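Local atomic coordinates of cDNA FLJ56608, highly similar to Homo sapiens chloride channel, calcium activated, family member 1 (CLCA1), mRNA (Homo sapiens, PDB entry 6PYO), a protein that is thought to help mediate calcium-activated chloride conductance and to regulate mucus production, and is represented here by its von Willebrand factor type A domain. Residues Asn29-Leu34 with Val110-Gly115; Val46-Phe51 with Lys75-Ala80. All coordinates share one frame; numbering follows the deposited sequence.

In the fold
From the N terminus the chain runs through strand 8-14 and helix 24-39 into strand 45-51, so the first segment of each contact precedes both partners in sequence. Interaction 2 closes first: after hairpin partner 55-63 and helix 67-74, the connection 75-80 returns to strand 45-51. Interaction 1 closes later along the chain, where strand 108-113 lies beside strand 8-14 and packs against helix 24-39, and its longer loop encloses that of interaction 2. Both contacts lie against the same sheet. Between them, Asn-29 ND2 probably donates a hydrogen bond to Pro-78 O and Leu-77 packs on Gln-33, joining helix to connection; interactions 1 and 2 themselves bring in the sheet.

Interaction 1: Asn29-Leu34 with Val110-Gly115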
loop_
_atom_site.group_PDB
_atom_site.type_symbol
_atom_site.label_atom_id
_atom_site.label_comp_id
_atom_site.label_asym_id
_atom_site.label_seq_id
_atom_site.Cartn_x
_atom_site.Cartn_y
_atom_site.Cartn_z
ATOM N N ASN A 29 3.116 11.295 -0.037
ATOM C CA ASN A 29 3.491 11.519 -1.430
ATOM C C ASN A 29 4.998 11.450 -1.617
ATOM O O ASN A 29 5.473 10.922 -2.622
ATOM C CB ASN A 29 2.960 12.867 -1.925
ATOM C CG ASN A 29 1.497 12.823 -2.243
ATOM O OD1 ASN A 29 0.964 11.782 -2.624
ATOM N ND2 ASN A 29 0.820 13.940 -2.048
ATOM N N GLN A 30 5.764 11.981 -0.660
ATOM C CA GLN A 30 7.217 11.892 -0.708
ATOM C C GLN A 30 7.678 10.439 -0.709
ATOM O O GLN A 30 8.523 10.039 -1.523
ATOM C CB GLN A 30 7.827 12.603 0.498
ATOM C CG GLN A 30 8.234 14.035 0.304
ATOM C CD GLN A 30 8.897 14.608 1.555
ATOM O OE1 GLN A 30 8.220 15.113 2.458
ATOM N NE2 GLN A 30 10.225 14.519 1.618
ATOM N N ALA A 31 7.145 9.640 0.221
ATOM C CA ALA A 31 7.522 8.235 0.311
ATOM C C ALA A 31 7.126 7.483 -0.955
ATOM O O ALA A 31 7.914 6.678 -1.481
ATOM C CB ALA A 31 6.883 7.590 1.541
ATOM N N GLY A 32 5.895 7.721 -1.444
ATOM C CA GLY A 32 5.448 7.100 -2.680
ATOM C C GLY A 32 6.295 7.498 -3.877
ATOM O O GLY A 32 6.610 6.669 -4.725
ATOM N N GLN A 33 6.707 8.764 -3.943
ATOM C CA GLN A 33 7.526 9.206 -5.064
ATOM C C GLN A 33 8.900 8.578 -5.015
ATOM O O GLN A 33 9.398 8.105 -6.030
ATOM C CB GLN A 33 7.659 10.720 -5.096
ATOM C CG GLN A 33 6.529 11.380 -5.863
ATOM C CD GLN A 33 6.802 12.828 -6.168
ATOM O OE1 GLN A 33 7.891 13.178 -6.629
ATOM N NE2 GLN A 33 5.810 13.688 -5.911
ATOM N N LEU A 34 9.526 8.560 -3.842
ATOM C CA LEU A 34 10.794 7.874 -3.696
ATOM C C LEU A 34 10.687 6.421 -4.112
ATOM O O LEU A 34 11.508 5.915 -4.897
ATOM C CB LEU A 34 11.271 7.962 -2.256
ATOM C CG LEU A 34 12.715 7.546 -2.065
ATOM C CD1 LEU A 34 13.582 8.713 -2.547
ATOM C CD2 LEU A 34 12.995 7.184 -0.638
ATOM N N VAL A 110 2.825 -2.160 0.178
ATOM C CA VAL A 110 3.420 -1.020 0.868
ATOM C C VAL A 110 2.228 -0.195 1.369
ATOM O O VAL A 110 1.548 0.478 0.579
ATOM C CB VAL A 110 4.357 -0.205 -0.034
ATOM C CG1 VAL A 110 4.925 0.988 0.725
ATOM C CG2 VAL A 110 5.536 -1.110 -0.539
ATOM N N LEU A 111 1.974 -0.257 2.669
ATOM C CA LEU A 111 0.839 0.403 3.321
ATOM C C LEU A 111 1.308 1.715 3.929
ATOM O O LEU A 111 2.045 1.723 4.927
ATOM C CB LEU A 111 0.241 -0.503 4.392
ATOM C CG LEU A 111 -0.980 0.032 5.156
ATOM C CD1 LEU A 111 -2.034 0.544 4.170
ATOM C CD2 LEU A 111 -1.529 -1.085 6.025
ATOM N N LEU A 112 0.904 2.828 3.322
ATOM C CA LEU A 112 1.300 4.147 3.797
ATOM C C LEU A 112 0.056 4.743 4.481
ATOM O O LEU A 112 -0.975 4.997 3.824
ATOM C CB LEU A 112 1.827 5.029 2.659
ATOM C CG LEU A 112 3.019 4.467 1.837
ATOM C CD1 LEU A 112 3.532 5.423 0.779
ATOM C CD2 LEU A 112 4.177 4.089 2.718
ATOM N N THR A 113 0.125 4.907 5.797
ATOM C CA THR A 113 -1.079 5.353 6.510
ATOM C C THR A 113 -0.686 6.003 7.819
ATOM O O THR A 113 0.390 5.719 8.365
ATOM C CB THR A 113 -2.025 4.177 6.801
ATOM O OG1 THR A 113 -3.171 4.596 7.557
ATOM C CG2 THR A 113 -1.269 3.128 7.642
ATOM N N ASP A 114 -1.602 6.846 8.358
ATOM C CA ASP A 114 -1.422 7.296 9.740
ATOM C C ASP A 114 -1.833 6.229 10.751
ATOM O O ASP A 114 -1.558 6.379 11.948
ATOM C CB ASP A 114 -2.158 8.630 10.029
ATOM C CG ASP A 114 -3.665 8.586 9.828
ATOM O OD1 ASP A 114 -4.328 7.543 9.966
ATOM O OD2 ASP A 114 -4.193 9.662 9.532
ATOM N N GLY A 115 -2.482 5.155 10.310
ATOM C CA GLY A 115 -2.805 4.051 11.188
ATOM C C GLY A 115 -3.960 4.270 12.140
ATOM O O GLY A 115 -4.213 3.406 12.983
#
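Leu-112 projects from the sheet toward Ala-31 and Gly-32 on helix 24-39, and one methyl group does all the touching. Its CD1 lies 4.1 Å from Ala-31 CB and 4.0 Å from Gly-32 N; both are on the same general side of CD1, where the methyl sits against the helix turn. The leucine branch is carried there in two steps: CG sits beside the backbone N (chi1 -56°), and CD1 then continues nearly straight out from CA (chi2 -177°). Ala-31 answers from the helix with its CB directed at the strand. The helix presents only this methyl and the Gly-32 backbone, and the nearest CA atoms, those of Ala-31 and Leu-112, are 8.2 Å apart. No hydrogen bond crosses this small contact. It belongs to the three-layer alpha/beta/alpha fold of von Willebrand factor A domains: Leu-112 faces helix 24-39, whereas Leu-111 and Thr-113 point to the other side of the sheet, where helices 87-99 and 145-152 pack. Just beyond, the strand ends in an ST turn, Gly-115 N donating to Thr-113 OG1 over 2.9 Å (167°); that hydroxyl also hydrogen-bonds Asp-14 OD2. Asp-14, Ser-16 and Ser-18 fit the DxSxS pattern of a metal-ion-dependent adhesion site, whose calcium is held by Ser-16, Ser-18 and Thr-85. Asp-114 neighbours that site, its OD2 salt-bridged to Arg-24 and hydrogen-bonded to Ser-18.

Interaction 2: Val46-Phe51 with Lys75-Ala80; sequences VGMVTF and KRLPAA
Strand 46-51 and the irregular connection 75-80 run in the same general direction, with Met-48 CA 8.2 Å from Arg-76 CA and Thr-50 CA 7.2 Å from Pro-78 CA. No hydrogen bond joins them; alternate strand residues reach over to the connection. Met-48 leaves the strand with CG anti to its own N (chi1 170°) and presents its sulfur to the backbone at Arg-76: SD lies 3.6 Å from Arg-76 O and 3.9 Å from Arg-76 CB. Leu-77 comes in roughly at right angles to the Arg-76 contact, bringing CD2 within 4.3 Å of Met-48 SD. Further along, the side chains of Thr-50 and Pro-78 pass one another, each heading the way the other came from, and meet through Thr-50 CG2 and Pro-78 CG at 3.6 Å. The threonine thus gives its methyl to the proline ring, while OG1 hydrogen-bonds to Gln-58 NE2. Arg-76 likewise divides its side chain: the base packs on the sulfur, and NH1 donates a hydrogen bond to Gln-58 O. The connection, which leads from helix 67-74 to helix 87-99 in this von Willebrand A fold, runs alongside strand 45-51, tied by Gln-58 to edge strand 55-63 and packed through Leu-77 and Pro-78 against helix 24-39.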
loop_
_atom_site.group_PDB
_atom_site.type_symbol
_atom_site.label_atom_id
_atom_site.label_comp_id
_atom_site.label_asym_id
_atom_site.label_seq_id
_atom_site.Cartn_x
_atom_site.Cartn_y
_atom_site.Cartn_z
ATOM N N VAL A 46 3.656 -3.603 -10.437
ATOM C CA VAL A 46 3.362 -2.594 -9.429
ATOM C C VAL A 46 1.959 -2.082 -9.658
ATOM O O VAL A 46 1.629 -1.635 -10.765
ATOM C CB VAL A 46 4.370 -1.418 -9.457
ATOM C CG1 VAL A 46 3.895 -0.333 -8.473
ATOM C CG2 VAL A 46 5.747 -1.914 -9.099
ATOM N N GLY A 47 1.144 -2.112 -8.601
ATOM C CA GLY A 47 -0.195 -1.573 -8.644
ATOM C C GLY A 47 -0.351 -0.517 -7.570
ATOM O O GLY A 47 0.529 -0.317 -6.735
ATOM N N MET A 48 -1.497 0.163 -7.592
ATOM C CA MET A 48 -1.690 1.269 -6.674
ATOM C C MET A 48 -3.161 1.400 -6.339
ATOM O O MET A 48 -4.019 1.557 -7.232
ATOM C CB MET A 48 -1.135 2.583 -7.240
ATOM C CG MET A 48 -1.543 3.804 -6.405
ATOM S SD MET A 48 -0.825 5.388 -6.962
ATOM C CE MET A 48 0.584 4.817 -7.918
ATOM N N VAL A 49 -3.426 1.363 -5.040
ATOM C CA VAL A 49 -4.754 1.510 -4.461
ATOM C C VAL A 49 -4.711 2.671 -3.482
ATOM O O VAL A 49 -3.810 2.730 -2.649
ATOM C CB VAL A 49 -5.190 0.216 -3.750
ATOM C CG1 VAL A 49 -6.445 0.425 -2.925
ATOM C CG2 VAL A 49 -5.350 -0.888 -4.779
ATOM N N THR A 50 -5.653 3.618 -3.608
ATOM C CA THR A 50 -5.934 4.568 -2.537
ATOM C C THR A 50 -7.154 4.113 -1.746
ATOM O O THR A 50 -7.963 3.293 -2.183
ATOM C CB THR A 50 -6.196 5.982 -3.051
ATOM O OG1 THR A 50 -7.131 5.889 -4.108
ATOM C CG2 THR A 50 -4.919 6.632 -3.526
ATOM N N PHE A 51 -7.309 4.661 -0.564
ATOM C CA PHE A 51 -8.490 4.247 0.168
ATOM C C PHE A 51 -8.883 5.364 1.118
ATOM O O PHE A 51 -8.014 6.068 1.654
ATOM C CB PHE A 51 -8.289 2.929 0.926
ATOM C CG PHE A 51 -7.325 3.032 2.063
ATOM C CD1 PHE A 51 -7.762 3.379 3.346
ATOM C CD2 PHE A 51 -5.979 2.773 1.858
ATOM C CE1 PHE A 51 -6.864 3.474 4.393
ATOM C CE2 PHE A 51 -5.069 2.870 2.890
ATOM C CZ PHE A 51 -5.507 3.211 4.160
ATOM N N LYS A 75 2.181 10.082 -10.879
ATOM C CA LYS A 75 1.146 11.092 -11.105
ATOM C C LYS A 75 -0.187 10.717 -10.469
ATOM O O LYS A 75 -1.048 11.590 -10.330
ATOM C CB LYS A 75 0.999 11.339 -12.621
ATOM C CG LYS A 75 2.148 12.202 -13.194
ATOM C CD LYS A 75 2.214 12.207 -14.723
ATOM C CE LYS A 75 3.330 13.135 -15.225
ATOM N NZ LYS A 75 3.711 12.903 -16.658
ATOM N N ARG A 76 -0.369 9.468 -10.041
ATOM C CA ARG A 76 -1.619 9.044 -9.429
ATOM C C ARG A 76 -1.575 9.025 -7.911
ATOM O O ARG A 76 -2.510 8.506 -7.289
ATOM C CB ARG A 76 -2.031 7.664 -9.941
ATOM C CG ARG A 76 -2.054 7.635 -11.424
ATOM C CD ARG A 76 -2.607 6.366 -12.034
ATOM N NE ARG A 76 -2.550 6.524 -13.490
ATOM C CZ ARG A 76 -2.809 5.577 -14.383
ATOM N NH1 ARG A 76 -3.165 4.368 -13.994
ATOM N NH2 ARG A 76 -2.705 5.847 -15.673
ATOM N N LEU A 77 -0.509 9.531 -7.304
ATOM C CA LEU A 77 -0.478 9.637 -5.867
ATOM C C LEU A 77 -1.554 10.626 -5.416
ATOM O O LEU A 77 -1.832 11.588 -6.131
ATOM C CB LEU A 77 0.918 10.083 -5.401
ATOM C CG LEU A 77 2.072 9.093 -5.669
ATOM C CD1 LEU A 77 3.434 9.756 -5.426
ATOM C CD2 LEU A 77 1.937 7.846 -4.805
ATOM N N PRO A 78 -2.194 10.398 -4.261
ATOM C CA PRO A 78 -3.375 11.209 -3.895
ATOM C C PRO A 78 -3.044 12.682 -3.720
ATOM O O PRO A 78 -2.127 13.051 -2.996
ATOM C CB PRO A 78 -3.858 10.602 -2.571
ATOM C CG PRO A 78 -2.946 9.421 -2.268
ATOM C CD PRO A 78 -1.791 9.434 -3.227
ATOM N N ALA A 79 -3.837 13.527 -4.359
ATOM C CA ALA A 79 -3.681 14.969 -4.203
ATOM C C ALA A 79 -4.364 15.507 -2.941
ATOM O O ALA A 79 -3.961 16.557 -2.421
ATOM C CB ALA A 79 -4.246 15.670 -5.437
ATOM N N ALA A 80 -5.364 14.807 -2.411
ATOM C CA ALA A 80 -6.141 15.392 -1.324
ATOM C C ALA A 80 -6.644 14.313 -0.374
ATOM O O ALA A 80 -6.813 13.147 -0.741
ATOM C CB ALA A 80 -7.321 16.204 -1.873
#